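Local coordinates for fibrillarin-like pre-rRNA processing protein (Archaeoglobus fulgidus, PDB 1NT2) that transfers methyl groups from S-adenosylmethionine to ribose 2'-hydroxyls of rRNA and tRNA at sites chosen by a guide RNA, working within box C/D sRNPs with Nop5, at the S-adenosylmethionine site. Numbering follows the deposited sequence.

The S-adenosylmethionine site. Residues 40, 42, 63, 65, 67-68, 70-71, 88-90, 112-115, 133-136. With SAM (S-adenosylmethionine), chain B.
S-adenosylmethionine, the methyl donor, lies extended in the cofactor cleft of a class I methyltransferase fold, with 508 of its 619 Å² of surface hidden by protein. Tyr89 supplies one wall of the adenine pocket. Its CG sits in the crowded position between the backbone N and the carbonyl carbon (chi1 73°), which lays the ring over one face of the base. From CB outward, CB lies over C2, CG over C2 and N1, CD2 and CE2 follow the N1–C6 side, CD1 and CE1 cover N3 to C5, and the hydroxyl OH ends above N7. Stacking of the Tyr89 ring on the six-membered adenine ring of SAM is nearly parallel, with planes 7° apart and centroids 3.6 Å apart. An alanine here would remove the aromatic ring and would probably weaken the hold on adenine by losing this stack. Ile134 presses from the other face, its CG2 3.5 Å from SAM C8.

At the base edge, the Ala114 backbone N donates to adenine N1 of SAM (2.9 Å, 160° at H), while the exocyclic N6 donates to Asp113 OD1, meeting it nearly along the C-O axis; this pairing reads adenine's donor-acceptor pattern. The ribose is held by Glu88, whose chain bends at chi2. Its OE1 accepts from the 3'-hydroxyl O3' of SAM at 3.0 Å, above the carboxylate plane, and Ser90 N fixes the carboxylate through the anti lone pair of OE2.

At the methionine end, Thr70 OG1 is within bonding distance of both the carboxylate atom O of SAM (2.6 Å) and Arg40 O (3.0 Å, nearly along the C=O axis), so its one hydrogen must be shared or alternate between them. Lys42 NZ forms a salt bridge with Asp133 OD2 at 2.9 Å on its syn lone pair, probably steadying the carboxylate that weakly accepts from the ligand's amino N.

The cleft runs along loops following strands 60-64, 83-87, 107-110 and 129-132, with Thr70 and Thr71 opening helix 70-78 beside the methionine carboxylate.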
loop_
_atom_site.group_PDB
_atom_site.type_symbol
_atom_site.label_atom_id
_atom_site.label_comp_id
_atom_site.label_asym_id
_atom_site.label_seq_id
_atom_site.Cartn_x
_atom_site.Cartn_y
_atom_site.Cartn_z
ATOM N N ARG A 40 -32.408 35.243 6.692
ATOM C CA ARG A 40 -31.084 35.078 7.240
ATOM C C ARG A 40 -31.197 34.945 8.756
ATOM O O ARG A 40 -30.328 35.423 9.492
ATOM C CB ARG A 40 -30.241 36.296 6.862
ATOM C CG ARG A 40 -30.037 36.465 5.364
ATOM C CD ARG A 40 -28.779 35.749 4.865
ATOM N NE ARG A 40 -27.572 36.257 5.520
ATOM C CZ ARG A 40 -26.323 35.904 5.205
ATOM N NH1 ARG A 40 -26.101 35.028 4.228
ATOM N NH2 ARG A 40 -25.288 36.420 5.872
ATOM N N LYS A 42 -33.307 31.997 11.360
ATOM C CA LYS A 42 -34.330 31.021 11.683
ATOM C C LYS A 42 -35.191 31.490 12.840
ATOM O O LYS A 42 -36.193 30.859 13.171
ATOM C CB LYS A 42 -33.679 29.680 12.012
ATOM C CG LYS A 42 -33.360 28.856 10.789
ATOM C CD LYS A 42 -32.270 27.846 11.062
ATOM C CE LYS A 42 -30.942 28.270 10.430
ATOM N NZ LYS A 42 -30.444 29.597 10.918
ATOM N N TYR A 63 -26.551 30.965 23.824
ATOM C CA TYR A 63 -26.789 30.702 22.409
ATOM C C TYR A 63 -25.798 29.644 21.913
ATOM O O TYR A 63 -24.580 29.843 21.958
ATOM C CB TYR A 63 -26.639 32.019 21.628
ATOM C CG TYR A 63 -27.097 31.999 20.181
ATOM C CD1 TYR A 63 -26.470 31.182 19.241
ATOM C CD2 TYR A 63 -28.116 32.843 19.734
ATOM C CE1 TYR A 63 -26.840 31.203 17.896
ATOM C CE2 TYR A 63 -28.490 32.873 18.382
ATOM C CZ TYR A 63 -27.845 32.047 17.472
ATOM O OH TYR A 63 -28.191 32.039 16.140
ATOM N N GLY A 65 -24.530 28.113 18.808
ATOM C CA GLY A 65 -24.424 28.182 17.359
ATOM C C GLY A 65 -24.390 29.617 16.842
ATOM O O GLY A 65 -24.902 29.914 15.756
ATOM N N ALA A 67 -22.610 31.300 15.190
ATOM C CA ALA A 67 -22.320 31.404 13.769
ATOM C C ALA A 67 -21.619 32.730 13.534
ATOM O O ALA A 67 -20.832 33.159 14.372
ATOM C CB ALA A 67 -23.603 31.343 12.970
ATOM N N SER A 68 -21.905 33.382 12.405
ATOM C CA SER A 68 -21.293 34.677 12.093
ATOM C C SER A 68 -21.827 35.707 13.083
ATOM O O SER A 68 -21.176 36.710 13.368
ATOM C CB SER A 68 -21.649 35.119 10.672
ATOM O OG SER A 68 -23.004 35.540 10.607
ATOM N N THR A 70 -25.601 36.592 13.112
ATOM C CA THR A 70 -26.693 37.377 12.564
ATOM C C THR A 70 -27.931 37.205 13.441
ATOM O O THR A 70 -28.469 38.187 13.944
ATOM C CB THR A 70 -27.012 37.012 11.084
ATOM O OG1 THR A 70 -27.849 35.855 11.036
ATOM C CG2 THR A 70 -25.722 36.746 10.308
ATOM N N THR A 71 -28.385 35.974 13.645
ATOM C CA THR A 71 -29.556 35.775 14.501
ATOM C C THR A 71 -29.203 36.320 15.900
ATOM O O THR A 71 -30.053 36.855 16.603
ATOM C CB THR A 71 -29.950 34.266 14.623
ATOM O OG1 THR A 71 -30.273 33.725 13.333
ATOM C CG2 THR A 71 -31.149 34.109 15.527
ATOM N N GLU A 88 -19.510 29.224 19.487
ATOM C CA GLU A 88 -19.301 28.830 18.092
ATOM C C GLU A 88 -17.877 28.295 18.000
ATOM O O GLU A 88 -16.941 28.971 18.419
ATOM C CB GLU A 88 -19.466 30.045 17.179
ATOM C CG GLU A 88 -19.002 29.822 15.760
ATOM C CD GLU A 88 -19.732 28.689 15.075
ATOM O OE1 GLU A 88 -20.934 28.840 14.769
ATOM O OE2 GLU A 88 -19.098 27.640 14.849
ATOM N N TYR A 89 -17.694 27.094 17.454
ATOM C CA TYR A 89 -16.343 26.544 17.394
ATOM C C TYR A 89 -15.555 26.624 16.101
ATOM O O TYR A 89 -14.398 26.199 16.068
ATOM C CB TYR A 89 -16.328 25.094 17.896
ATOM C CG TYR A 89 -16.928 24.039 16.996
ATOM C CD1 TYR A 89 -17.454 24.350 15.753
ATOM C CD2 TYR A 89 -16.964 22.709 17.409
ATOM C CE1 TYR A 89 -18.002 23.363 14.949
ATOM C CE2 TYR A 89 -17.506 21.718 16.616
ATOM C CZ TYR A 89 -18.026 22.047 15.389
ATOM O OH TYR A 89 -18.583 21.059 14.611
ATOM N N SER A 90 -16.165 27.160 15.046
ATOM C CA SER A 90 -15.473 27.303 13.767
ATOM C C SER A 90 -14.955 28.726 13.666
ATOM O O SER A 90 -15.726 29.679 13.757
ATOM C CB SER A 90 -16.413 27.018 12.591
ATOM O OG SER A 90 -15.711 27.080 11.352
ATOM N N PHE A 112 -15.682 27.657 22.023
ATOM C CA PHE A 112 -15.540 26.254 22.400
ATOM C C PHE A 112 -16.568 25.348 21.767
ATOM O O PHE A 112 -17.597 25.807 21.284
ATOM C CB PHE A 112 -15.654 26.122 23.907
ATOM C CG PHE A 112 -14.738 27.023 24.654
ATOM C CD1 PHE A 112 -13.362 26.843 24.588
ATOM C CD2 PHE A 112 -15.244 28.052 25.429
ATOM C CE1 PHE A 112 -12.492 27.678 25.291
ATOM C CE2 PHE A 112 -14.385 28.896 26.140
ATOM C CZ PHE A 112 -13.003 28.708 26.069
ATOM N N ASP A 113 -16.280 24.051 21.794
ATOM C CA ASP A 113 -17.190 23.054 21.242
ATOM C C ASP A 113 -18.410 22.945 22.141
ATOM O O ASP A 113 -18.291 22.628 23.323
ATOM C CB ASP A 113 -16.488 21.693 21.141
ATOM C CG ASP A 113 -17.385 20.608 20.554
ATOM O OD1 ASP A 113 -18.292 20.959 19.774
ATOM O OD2 ASP A 113 -17.179 19.407 20.849
ATOM N N ALA A 114 -19.582 23.220 21.582
ATOM C CA ALA A 114 -20.818 23.155 22.350
ATOM C C ALA A 114 -21.137 21.723 22.764
ATOM O O ALA A 114 -21.786 21.488 23.777
ATOM C CB ALA A 114 -21.966 23.730 21.537
ATOM N N SER A 115 -20.655 20.771 21.978
ATOM C CA SER A 115 -20.904 19.356 22.222
ATOM C C SER A 115 -20.584 18.865 23.619
ATOM O O SER A 115 -21.095 17.823 24.041
ATOM C CB SER A 115 -20.131 18.507 21.224
ATOM O OG SER A 115 -20.376 17.139 21.475
ATOM N N ASP A 133 -29.178 26.481 17.453
ATOM C CA ASP A 133 -29.316 26.473 16.006
ATOM C C ASP A 133 -28.095 25.739 15.479
ATOM O O ASP A 133 -27.360 26.263 14.648
ATOM C CB ASP A 133 -29.312 27.912 15.487
ATOM C CG ASP A 133 -29.785 28.022 14.061
ATOM O OD1 ASP A 133 -29.489 27.101 13.273
ATOM O OD2 ASP A 133 -30.436 29.043 13.736
ATOM N N ILE A 134 -27.862 24.545 16.011
ATOM C CA ILE A 134 -26.740 23.709 15.596
ATOM C C ILE A 134 -27.296 22.624 14.691
ATOM O O ILE A 134 -28.316 22.007 15.002
ATOM C CB ILE A 134 -26.046 23.009 16.783
ATOM C CG1 ILE A 134 -25.199 23.998 17.573
ATOM C CG2 ILE A 134 -25.153 21.906 16.280
ATOM C CD1 ILE A 134 -24.505 23.356 18.755
ATOM N N ALA A 135 -26.622 22.399 13.572
ATOM C CA ALA A 135 -27.042 21.399 12.613
ATOM C C ALA A 135 -26.076 20.222 12.613
ATOM O O ALA A 135 -25.090 20.213 11.873
ATOM C CB ALA A 135 -27.118 22.024 11.237
ATOM N N GLN A 136 -26.359 19.242 13.468
ATOM C CA GLN A 136 -25.550 18.024 13.586
ATOM C C GLN A 136 -26.414 16.853 14.039
ATOM O O GLN A 136 -27.462 17.044 14.649
ATOM C CB GLN A 136 -24.408 18.199 14.593
ATOM C CG GLN A 136 -23.275 19.116 14.156
ATOM C CD GLN A 136 -22.013 18.871 14.959
ATOM O OE1 GLN A 136 -22.068 18.686 16.181
ATOM N NE2 GLN A 136 -20.868 18.866 14.282
HETATM N N SAM B . -28.330 31.262 12.385
HETATM C CA SAM B . -26.926 31.191 11.907
HETATM C C SAM B . -26.580 32.412 11.066
HETATM O O SAM B . -27.452 33.259 10.891
HETATM O OXT SAM B . -25.389 32.462 10.601
HETATM C CB SAM B . -26.708 29.873 11.110
HETATM C CG SAM B . -26.161 28.800 12.043
HETATM S SD SAM B . -25.754 27.115 11.400
HETATM C CE SAM B . -27.292 26.290 10.959
HETATM C "C5'" SAM B . -25.152 26.199 12.760
HETATM C "C4'" SAM B . -23.865 26.690 13.381
HETATM O "O4'" SAM B . -23.585 25.804 14.467
HETATM C "C3'" SAM B . -22.641 26.586 12.470
HETATM O "O3'" SAM B . -22.253 27.969 12.256
HETATM C "C2'" SAM B . -21.546 25.895 13.270
HETATM O "O2'" SAM B . -20.218 26.382 13.290
HETATM C "C1'" SAM B . -22.202 25.705 14.652
HETATM N N9 SAM B . -21.924 24.422 15.273
HETATM C C8 SAM B . -22.250 23.161 14.848
HETATM N N7 SAM B . -21.862 22.216 15.651
HETATM C C5 SAM B . -21.233 22.893 16.683
HETATM C C6 SAM B . -20.596 22.456 17.882
HETATM N N6 SAM B . -20.508 21.154 18.214
HETATM N N1 SAM B . -20.046 23.399 18.733
HETATM C C2 SAM B . -20.142 24.715 18.386
HETATM N N3 SAM B . -20.726 25.239 17.282
HETATM C C4 SAM B . -21.258 24.262 16.462
#